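Local coordinates for protein rhamnogalacturonan endolyase YesW (PDB 2ZUX) that cleaves the rhamnogalacturonan backbone of plant cell-wall pectin internally by beta-elimination, with calcium or manganese required for activity, at residues D510-V515 with I532-R537; V23-L28 with A49-T54; R286-K291 with G324-S329. All blocks are in the same frame, centred on the assembly; numbering follows the deposited sequence.

Contact 1: D510-V515 with I532-R537; sequences DWREEV and IPTEHR. With CA (calcium ion), chain E.
Arg-512 meets the carbonyl oxygen of Ile-532 end-on, in a calcium-binding turn of the beta-propeller domain. NH1 and NH2 both donate to that one oxygen, at 2.9 Å and 2.8 Å respectively, and the oxygen lies within 5° of the guanidinium plane. Over one face of the same group sits the methyl of Thr-534, with CG2 3.5 Å from Arg-512 NH1, the two side chains approaching tip to tip. The neighbouring Trp-511 gives its indole NE1 to His-536 O at 2.9 Å, from above the carbonyl plane. The Arg-512 chain bends at chi2 (76°), with CD over the centre of the indole, and again at chi3 (59°).

Behind this first shell stands Asp-510, which holds the guanidinium side-on in a salt bridge: NE goes to OD1 and NH1 to OD2. OD1 also accepts from Arg-512 N, forming an Asx turn. The carbonyl oxygens of Asp-510 and Arg-512 in this turn bind the calcium ion, as do both carboxylate oxygens of Glu-514, with Asp-506, Leu-508 and a water, which also donates to Asp-510 OD1, completing the site. Thr-534 OG1 accepts from His-536 N in an ST turn and is also hydrogen-bonded to Gly-460 O. A second water donates to both Asp-510 OD2 and His-536 O, each 3.0 Å away.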
loop_
_atom_site.group_PDB
_atom_site.type_symbol
_atom_site.label_atom_id
_atom_site.label_comp_id
_atom_site.label_asym_id
_atom_site.label_seq_id
_atom_site.Cartn_x
_atom_site.Cartn_y
_atom_site.Cartn_z
ATOM N N ASP A 510 -10.720 -0.171 14.836
ATOM C CA ASP A 510 -11.305 1.063 14.315
ATOM C C ASP A 510 -10.411 1.730 13.277
ATOM O O ASP A 510 -9.424 1.147 12.825
ATOM C CB ASP A 510 -11.712 2.022 15.455
ATOM C CG ASP A 510 -10.524 2.664 16.174
ATOM O OD1 ASP A 510 -9.375 2.643 15.668
ATOM O OD2 ASP A 510 -10.765 3.253 17.252
ATOM N N TRP A 511 -10.759 2.954 12.908
ATOM C CA TRP A 511 -10.185 3.611 11.738
ATOM C C TRP A 511 -8.687 3.895 11.794
ATOM O O TRP A 511 -8.089 4.170 10.751
ATOM C CB TRP A 511 -10.948 4.900 11.435
ATOM C CG TRP A 511 -10.837 5.946 12.502
ATOM C CD1 TRP A 511 -11.601 6.044 13.630
ATOM C CD2 TRP A 511 -9.924 7.056 12.538
ATOM N NE1 TRP A 511 -11.215 7.141 14.370
ATOM C CE2 TRP A 511 -10.183 7.774 13.730
ATOM C CE3 TRP A 511 -8.904 7.507 11.685
ATOM C CZ2 TRP A 511 -9.469 8.927 14.083
ATOM C CZ3 TRP A 511 -8.197 8.658 12.042
ATOM C CH2 TRP A 511 -8.483 9.348 13.231
ATOM N N ARG A 512 -8.068 3.837 12.972
ATOM C CA ARG A 512 -6.629 4.069 13.016
ATOM C C ARG A 512 -5.888 2.954 12.280
ATOM O O ARG A 512 -6.395 1.841 12.134
ATOM C CB ARG A 512 -6.119 4.239 14.445
ATOM C CG ARG A 512 -6.245 5.670 14.988
ATOM C CD ARG A 512 -7.675 6.045 15.391
ATOM N NE ARG A 512 -8.239 5.179 16.430
ATOM C CZ ARG A 512 -7.974 5.286 17.730
ATOM N NH1 ARG A 512 -8.547 4.452 18.583
ATOM N NH2 ARG A 512 -7.137 6.214 18.178
ATOM N N GLU A 513 -4.692 3.269 11.793
ATOM C CA GLU A 513 -3.926 2.324 11.003
ATOM C C GLU A 513 -3.043 1.437 11.874
ATOM O O GLU A 513 -2.420 1.909 12.808
ATOM C CB GLU A 513 -3.081 3.093 9.995
ATOM C CG GLU A 513 -3.907 3.966 9.072
ATOM C CD GLU A 513 -3.056 4.740 8.096
ATOM O OE1 GLU A 513 -2.662 5.871 8.445
ATOM O OE2 GLU A 513 -2.770 4.198 7.003
ATOM N N GLU A 514 -3.012 0.150 11.545
ATOM C CA GLU A 514 -2.088 -0.793 12.173
ATOM C C GLU A 514 -0.746 -0.727 11.466
ATOM O O GLU A 514 -0.650 -0.277 10.311
ATOM C CB GLU A 514 -2.630 -2.219 12.087
ATOM C CG GLU A 514 -3.770 -2.536 13.049
ATOM C CD GLU A 514 -4.996 -1.647 12.858
ATOM O OE1 GLU A 514 -5.551 -1.605 11.732
ATOM O OE2 GLU A 514 -5.407 -0.977 13.837
ATOM N N VAL A 515 0.296 -1.163 12.166
ATOM C CA VAL A 515 1.617 -1.295 11.563
ATOM C C VAL A 515 2.073 -2.732 11.702
ATOM O O VAL A 515 1.965 -3.328 12.777
ATOM C CB VAL A 515 2.665 -0.395 12.224
ATOM C CG1 VAL A 515 3.944 -0.393 11.398
ATOM C CG2 VAL A 515 2.146 1.013 12.380
ATOM N N ILE A 532 -4.851 4.032 21.963
ATOM C CA ILE A 532 -5.184 5.407 22.327
ATOM C C ILE A 532 -6.662 5.634 22.005
ATOM O O ILE A 532 -7.076 5.484 20.851
ATOM C CB ILE A 532 -4.302 6.420 21.574
ATOM C CG1 ILE A 532 -2.830 6.210 21.938
ATOM C CG2 ILE A 532 -4.730 7.855 21.906
ATOM C CD1 ILE A 532 -1.835 6.835 20.961
ATOM N N PRO A 533 -7.478 5.974 23.022
ATOM C CA PRO A 533 -8.897 6.203 22.758
ATOM C C PRO A 533 -9.156 7.362 21.803
ATOM O O PRO A 533 -8.395 8.328 21.762
ATOM C CB PRO A 533 -9.473 6.514 24.146
ATOM C CG PRO A 533 -8.486 5.928 25.109
ATOM C CD PRO A 533 -7.158 6.112 24.456
ATOM N N THR A 534 -10.236 7.244 21.043
ATOM C CA THR A 534 -10.673 8.311 20.154
ATOM C C THR A 534 -12.154 8.614 20.352
ATOM O O THR A 534 -12.940 7.724 20.679
ATOM C CB THR A 534 -10.381 7.990 18.665
ATOM O OG1 THR A 534 -10.727 9.127 17.858
ATOM C CG2 THR A 534 -11.156 6.772 18.174
ATOM N N GLU A 535 -12.524 9.876 20.160
ATOM C CA GLU A 535 -13.930 10.266 20.146
ATOM C C GLU A 535 -14.537 10.131 18.749
ATOM O O GLU A 535 -15.734 10.353 18.567
ATOM C CB GLU A 535 -14.091 11.713 20.637
ATOM C CG GLU A 535 -13.555 12.757 19.656
ATOM C CD GLU A 535 -13.529 14.165 20.222
ATOM O OE1 GLU A 535 -14.563 14.616 20.758
ATOM O OE2 GLU A 535 -12.470 14.822 20.112
ATOM N N HIS A 536 -13.710 9.778 17.766
ATOM C CA HIS A 536 -14.132 9.774 16.366
ATOM C C HIS A 536 -14.389 8.389 15.818
ATOM O O HIS A 536 -13.615 7.454 16.048
ATOM C CB HIS A 536 -13.084 10.448 15.485
ATOM C CG HIS A 536 -12.776 11.849 15.893
ATOM N ND1 HIS A 536 -13.658 12.891 15.694
ATOM C CD2 HIS A 536 -11.699 12.377 16.516
ATOM C CE1 HIS A 536 -13.125 14.005 16.164
ATOM N NE2 HIS A 536 -11.940 13.720 16.673
ATOM N N ARG A 537 -15.478 8.294 15.070
ATOM C CA ARG A 537 -15.813 7.115 14.308
ATOM C C ARG A 537 -15.701 7.434 12.821
ATOM O O ARG A 537 -16.276 8.417 12.346
ATOM C CB ARG A 537 -17.246 6.694 14.632
ATOM C CG ARG A 537 -17.700 5.490 13.860
ATOM C CD ARG A 537 -19.014 4.981 14.408
ATOM N NE ARG A 537 -20.186 5.652 13.850
ATOM C CZ ARG A 537 -21.433 5.271 14.112
ATOM N NH1 ARG A 537 -21.653 4.260 14.944
ATOM N NH2 ARG A 537 -22.459 5.903 13.552
HETATM CA CA CA E . -7.452 -0.117 12.717
HETATM O O HOH W 1 -13.476 4.588 17.032
HETATM O O HOH W 2 -7.648 0.673 15.020
#

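Contact 2: V23-L28 with A49-T54; sequences VSWRFL and APVKTT
Ser-24 leads the first segment into contact with Thr-54, its CA lying 3.3 Å from Thr-54 O in a CA-H...O contact. Its hydroxyl turns to another partner, the backbone N of Asp-510, and so ties the end of strand 20-24 to the neighbouring domain.

Trp-25 carries most of what follows. Its N donates to Thr-54 O at 3.0 Å, while its own carbonyl oxygen accepts from Thr-54 OG1 at 2.8 Å, so one threonine is bound through both backbone and side chain. The indole then lies against the same residue. CG stands between the backbone N and the carbonyl carbon (chi1 62°), and the ring meets Thr-54 face-on: CB is 3.6 Å from the centroid of the five-membered ring and 15° off its normal, a CH-pi contact. The methyl CG2 comes to 3.4 Å from Trp-25 NE1. At the six-membered ring, Val-51 CG2 reaches the edge, near the ring plane, 4.1 Å from CZ2. An alanine here would probably open a gap beside Thr-54 and Val-51 and leave the threonine without the aromatic face it packs on.

Further along, Phe-27 adds a lighter touch, CB to Thr-54 CG2 at 4.1 Å. Its ring leads elsewhere, stacking with Tyr-539 and lying in a cation-pi pair with Arg-537.

The contact belongs to the N-terminal beta-sheet domain, at the place where strand 20-24 ends and its antiparallel neighbour, the edge strand 55-58, is about to begin. Phe-37 of strand 36-41 meets the Trp-25 ring edge-to-face, and the indole also rests on Val-69 of strand 66-73 and on Tyr-56 of strand 55-58.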
loop_
_atom_site.group_PDB
_atom_site.type_symbol
_atom_site.label_atom_id
_atom_site.label_comp_id
_atom_site.label_asym_id
_atom_site.label_seq_id
_atom_site.Cartn_x
_atom_site.Cartn_y
_atom_site.Cartn_z
ATOM N N VAL A 23 -10.728 -2.144 23.471
ATOM C CA VAL A 23 -11.464 -2.867 22.438
ATOM C C VAL A 23 -11.766 -1.904 21.289
ATOM O O VAL A 23 -12.218 -0.788 21.520
ATOM C CB VAL A 23 -12.800 -3.452 23.001
ATOM C CG1 VAL A 23 -13.532 -4.270 21.964
ATOM C CG2 VAL A 23 -12.545 -4.304 24.255
ATOM N N SER A 24 -11.497 -2.315 20.053
ATOM C CA SER A 24 -11.913 -1.511 18.899
ATOM C C SER A 24 -12.374 -2.398 17.757
ATOM O O SER A 24 -12.072 -3.596 17.706
ATOM C CB SER A 24 -10.861 -0.468 18.466
ATOM O OG SER A 24 -9.874 -1.009 17.596
ATOM N N TRP A 25 -13.163 -1.808 16.865
ATOM C CA TRP A 25 -13.793 -2.563 15.794
ATOM C C TRP A 25 -14.150 -1.647 14.628
ATOM O O TRP A 25 -14.031 -0.419 14.729
ATOM C CB TRP A 25 -15.035 -3.321 16.305
ATOM C CG TRP A 25 -16.137 -2.435 16.847
ATOM C CD1 TRP A 25 -17.212 -1.945 16.157
ATOM C CD2 TRP A 25 -16.261 -1.936 18.189
ATOM N NE1 TRP A 25 -18.004 -1.177 16.989
ATOM C CE2 TRP A 25 -17.445 -1.161 18.240
ATOM C CE3 TRP A 25 -15.490 -2.073 19.353
ATOM C CZ2 TRP A 25 -17.868 -0.513 19.408
ATOM C CZ3 TRP A 25 -15.917 -1.434 20.519
ATOM C CH2 TRP A 25 -17.092 -0.660 20.532
ATOM N N ARG A 26 -14.574 -2.255 13.530
ATOM C CA ARG A 26 -14.862 -1.522 12.304
ATOM C C ARG A 26 -16.249 -0.926 12.283
ATOM O O ARG A 26 -17.211 -1.538 12.758
ATOM C CB ARG A 26 -14.755 -2.447 11.101
ATOM C CG ARG A 26 -13.378 -2.996 10.838
ATOM C CD ARG A 26 -13.442 -4.114 9.832
ATOM N NE ARG A 26 -12.113 -4.505 9.384
ATOM C CZ ARG A 26 -11.760 -5.732 9.009
ATOM N NH1 ARG A 26 -12.615 -6.746 9.069
ATOM N NH2 ARG A 26 -10.519 -5.947 8.586
ATOM N N PHE A 27 -16.331 0.264 11.699
ATOM C CA PHE A 27 -17.576 0.819 11.190
ATOM C C PHE A 27 -17.547 0.475 9.701
ATOM O O PHE A 27 -16.702 0.983 8.959
ATOM C CB PHE A 27 -17.568 2.326 11.455
ATOM C CG PHE A 27 -18.823 3.069 11.035
ATOM C CD1 PHE A 27 -20.099 2.514 11.171
ATOM C CD2 PHE A 27 -18.712 4.371 10.557
ATOM C CE1 PHE A 27 -21.235 3.251 10.795
ATOM C CE2 PHE A 27 -19.837 5.113 10.193
ATOM C CZ PHE A 27 -21.094 4.552 10.312
ATOM N N LEU A 28 -18.427 -0.427 9.279
ATOM C CA LEU A 28 -18.384 -0.987 7.925
ATOM C C LEU A 28 -19.074 -0.088 6.915
ATOM O O LEU A 28 -20.068 0.566 7.240
ATOM C CB LEU A 28 -19.016 -2.385 7.905
ATOM C CG LEU A 28 -18.304 -3.449 8.749
ATOM C CD1 LEU A 28 -19.184 -4.678 8.902
ATOM C CD2 LEU A 28 -16.938 -3.835 8.172
ATOM N N ALA A 49 -26.108 1.940 27.577
ATOM C CA ALA A 49 -26.726 2.412 26.340
ATOM C C ALA A 49 -25.788 2.142 25.161
ATOM O O ALA A 49 -24.566 2.233 25.316
ATOM C CB ALA A 49 -27.035 3.898 26.442
ATOM N N PRO A 50 -26.350 1.813 23.980
ATOM C CA PRO A 50 -25.530 1.582 22.788
ATOM C C PRO A 50 -24.545 2.720 22.540
ATOM O O PRO A 50 -24.897 3.896 22.687
ATOM C CB PRO A 50 -26.569 1.501 21.669
ATOM C CG PRO A 50 -27.773 0.958 22.341
ATOM C CD PRO A 50 -27.784 1.620 23.689
ATOM N N VAL A 51 -23.310 2.367 22.192
ATOM C CA VAL A 51 -22.277 3.364 21.946
ATOM C C VAL A 51 -22.179 3.668 20.458
ATOM O O VAL A 51 -22.545 2.840 19.621
ATOM C CB VAL A 51 -20.881 2.947 22.512
ATOM C CG1 VAL A 51 -20.950 2.738 24.019
ATOM C CG2 VAL A 51 -20.334 1.698 21.812
ATOM N N LYS A 52 -21.694 4.860 20.144
ATOM C CA LYS A 52 -21.522 5.276 18.765
ATOM C C LYS A 52 -20.098 4.983 18.304
ATOM O O LYS A 52 -19.901 4.275 17.314
ATOM C CB LYS A 52 -21.869 6.759 18.592
ATOM C CG LYS A 52 -21.864 7.219 17.142
ATOM C CD LYS A 52 -22.156 8.705 17.008
ATOM C CE LYS A 52 -21.764 9.193 15.623
ATOM N NZ LYS A 52 -22.036 10.646 15.419
ATOM N N THR A 53 -19.107 5.512 19.022
ATOM C CA THR A 53 -17.712 5.334 18.630
ATOM C C THR A 53 -17.294 3.866 18.689
ATOM O O THR A 53 -17.780 3.102 19.537
ATOM C CB THR A 53 -16.754 6.202 19.468
ATOM O OG1 THR A 53 -15.483 6.256 18.819
ATOM C CG2 THR A 53 -16.583 5.644 20.875
ATOM N N THR A 54 -16.395 3.477 17.788
ATOM C CA THR A 54 -16.011 2.069 17.669
ATOM C C THR A 54 -14.749 1.696 18.449
ATOM O O THR A 54 -13.942 0.873 18.007
ATOM C CB THR A 54 -15.992 1.551 16.200
ATOM O OG1 THR A 54 -14.924 2.150 15.464
ATOM C CG2 THR A 54 -17.309 1.839 15.502
#

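Contact 3: R286-K291 with G324-S329; sequences RGYYAK and GNHNLS. With CA (calcium ion), chain C.
Tyr-288 and His-326 make the hydrogen bond that joins the two segments: His-326 ND1 donates to the phenol oxygen OH at 2.9 Å, with an angle of 150° at the hydrogen. The oxygen lies 20° out of the imidazole plane. With ND1 acting as donor, the other ring nitrogen keeps its lone pair for the metal, and the bond is likely to limit rotation of the imidazole.

Metal binding occupies that other nitrogen. His-326 NE2 reaches the calcium ion at 2.2 Å. His-362, Asp-364 and Glu-385 supply the remaining protein ligands, alongside two waters. One of these waters also lies 2.6 Å from Tyr-289 OH, a hydrogen bond that makes this tyrosine a second-shell partner of the ion.

The site belongs to the beta-propeller domain of this family 11 lyase. Here the loop between strands 281-286 and 293-300 of one four-stranded sheet meets the loop that runs into strand 329-331, the first strand of the next sheet. A bound rhamnose lies about 8 Å from the His-326 side chain, measured between nearest atoms.

The remaining contacts are packing and ring contacts. The rings of Tyr-288 and His-326 form an oblique pair with their planes 85° apart. Asn-325 O lies over one face of the Tyr-288 ring, toward its rim, 3.4 Å from CE2. At the root of that side chain, Tyr-288 CB packs 3.5 Å from Gly-324 CA, where a beta carbon on the glycine would clash. At the edge of the imidazole, the phenol oxygen of the second tyrosine makes a close approach to a ring carbon, Tyr-289 OH lying 3.0 Å from His-326 CE1.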
loop_
_atom_site.group_PDB
_atom_site.type_symbol
_atom_site.label_atom_id
_atom_site.label_comp_id
_atom_site.label_asym_id
_atom_site.label_seq_id
_atom_site.Cartn_x
_atom_site.Cartn_y
_atom_site.Cartn_z
ATOM N N ARG A 286 6.029 -0.568 -17.152
ATOM C CA ARG A 286 7.440 -0.837 -17.396
ATOM C C ARG A 286 8.068 0.431 -17.909
ATOM O O ARG A 286 7.540 1.059 -18.831
ATOM C CB ARG A 286 7.607 -1.967 -18.416
ATOM C CG ARG A 286 9.036 -2.479 -18.583
ATOM C CD ARG A 286 9.081 -3.710 -19.454
ATOM N NE ARG A 286 10.303 -4.468 -19.207
ATOM C CZ ARG A 286 10.432 -5.777 -19.403
ATOM N NH1 ARG A 286 9.425 -6.489 -19.901
ATOM N NH2 ARG A 286 11.585 -6.371 -19.101
ATOM N N GLY A 287 9.191 0.803 -17.313
ATOM C CA GLY A 287 9.901 2.017 -17.683
ATOM C C GLY A 287 9.387 3.258 -16.984
ATOM O O GLY A 287 8.206 3.361 -16.636
ATOM N N TYR A 288 10.286 4.215 -16.795
ATOM C CA TYR A 288 9.881 5.573 -16.464
ATOM C C TYR A 288 10.908 6.644 -16.763
ATOM O O TYR A 288 10.531 7.779 -17.020
ATOM C CB TYR A 288 9.320 5.739 -15.048
ATOM C CG TYR A 288 9.959 4.954 -13.934
ATOM C CD1 TYR A 288 11.187 5.329 -13.389
ATOM C CD2 TYR A 288 9.282 3.878 -13.361
ATOM C CE1 TYR A 288 11.749 4.611 -12.334
ATOM C CE2 TYR A 288 9.826 3.164 -12.304
ATOM C CZ TYR A 288 11.059 3.538 -11.797
ATOM O OH TYR A 288 11.596 2.824 -10.750
ATOM N N TYR A 289 12.196 6.303 -16.768
ATOM C CA TYR A 289 13.211 7.320 -17.056
ATOM C C TYR A 289 13.154 7.825 -18.491
ATOM O O TYR A 289 13.453 8.999 -18.746
ATOM C CB TYR A 289 14.600 6.775 -16.779
ATOM C CG TYR A 289 14.858 6.473 -15.329
ATOM C CD1 TYR A 289 15.073 7.505 -14.419
ATOM C CD2 TYR A 289 14.893 5.158 -14.859
ATOM C CE1 TYR A 289 15.323 7.242 -13.081
ATOM C CE2 TYR A 289 15.145 4.887 -13.524
ATOM C CZ TYR A 289 15.363 5.930 -12.641
ATOM O OH TYR A 289 15.616 5.641 -11.317
ATOM N N ALA A 290 12.843 6.931 -19.424
ATOM C CA ALA A 290 12.688 7.296 -20.822
ATOM C C ALA A 290 11.437 6.570 -21.317
ATOM O O ALA A 290 10.345 6.845 -20.812
ATOM C CB ALA A 290 13.942 6.934 -21.607
ATOM N N LYS A 291 11.572 5.638 -22.256
ATOM C CA LYS A 291 10.408 4.887 -22.730
ATOM C C LYS A 291 9.580 4.345 -21.568
ATOM O O LYS A 291 10.130 3.781 -20.609
ATOM C CB LYS A 291 10.829 3.739 -23.641
ATOM C CG LYS A 291 9.650 2.937 -24.181
ATOM C CD LYS A 291 10.078 1.820 -25.128
ATOM C CE LYS A 291 8.879 0.992 -25.564
ATOM N NZ LYS A 291 9.260 0.007 -26.612
ATOM N N GLY A 324 7.706 9.171 -14.918
ATOM C CA GLY A 324 7.284 8.328 -13.805
ATOM C C GLY A 324 8.187 8.359 -12.587
ATOM O O GLY A 324 9.386 8.663 -12.672
ATOM N N ASN A 325 7.591 8.042 -11.447
ATOM C CA ASN A 325 8.277 7.914 -10.173
ATOM C C ASN A 325 8.588 6.443 -9.895
ATOM O O ASN A 325 8.152 5.551 -10.617
ATOM C CB ASN A 325 7.341 8.385 -9.060
ATOM C CG ASN A 325 7.469 9.866 -8.734
ATOM O OD1 ASN A 325 7.853 10.695 -9.573
ATOM N ND2 ASN A 325 7.144 10.207 -7.489
ATOM N N HIS A 326 9.322 6.185 -8.812
ATOM C CA HIS A 326 9.407 4.822 -8.253
ATOM C C HIS A 326 8.140 4.453 -7.471
ATOM O O HIS A 326 8.206 3.740 -6.468
ATOM C CB HIS A 326 10.576 4.678 -7.277
ATOM C CG HIS A 326 11.883 5.202 -7.777
ATOM N ND1 HIS A 326 12.634 4.569 -8.745
ATOM C CD2 HIS A 326 12.584 6.296 -7.408
ATOM C CE1 HIS A 326 13.745 5.254 -8.949
ATOM N NE2 HIS A 326 13.743 6.300 -8.141
ATOM N N ASN A 327 7.000 4.969 -7.915
ATOM C CA ASN A 327 5.715 4.772 -7.250
ATOM C C ASN A 327 4.642 5.392 -8.132
ATOM O O ASN A 327 4.944 6.103 -9.085
ATOM C CB ASN A 327 5.695 5.331 -5.801
ATOM C CG ASN A 327 6.653 6.497 -5.581
ATOM O OD1 ASN A 327 7.684 6.360 -4.892
ATOM N ND2 ASN A 327 6.325 7.642 -6.141
ATOM N N LEU A 328 3.390 5.087 -7.828
ATOM C CA LEU A 328 2.250 5.658 -8.540
ATOM C C LEU A 328 1.077 5.777 -7.572
ATOM O O LEU A 328 1.137 5.265 -6.451
ATOM C CB LEU A 328 1.886 4.824 -9.781
ATOM C CG LEU A 328 1.706 3.308 -9.686
ATOM C CD1 LEU A 328 0.498 2.902 -8.846
ATOM C CD2 LEU A 328 1.585 2.722 -11.083
ATOM N N SER A 329 0.027 6.472 -7.992
ATOM C CA SER A 329 -1.228 6.502 -7.251
ATOM C C SER A 329 -2.367 6.190 -8.205
ATOM O O SER A 329 -2.214 6.293 -9.426
ATOM C CB SER A 329 -1.488 7.873 -6.635
ATOM O OG SER A 329 -0.398 8.339 -5.851
HETATM CA CA CA C . 14.745 8.208 -8.254
HETATM O O HOH W 3 16.301 7.502 -9.594
HETATM O O HOH W 4 16.117 7.745 -6.700
#

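Overall arrangement
Along the chain, contact 2 comes first, then contact 3, then contact 1, each closing before the next opens. Space reorders them. Contacts 1 and 2 have centres about 11 Å apart and touch, segments 23-28 and 49-54 both meeting segment 510-515, so the N-terminal beta-sheet domain packs directly on a calcium-binding turn of the propeller. Contact 3 lies in the same propeller domain as contact 1 but on the opposite side of the chain's centre, with centres about 34 Å apart; its centre is about 41 Å from that of contact 2. One calcium site thus lies at a domain junction, whereas the other is close to bound rhamnose.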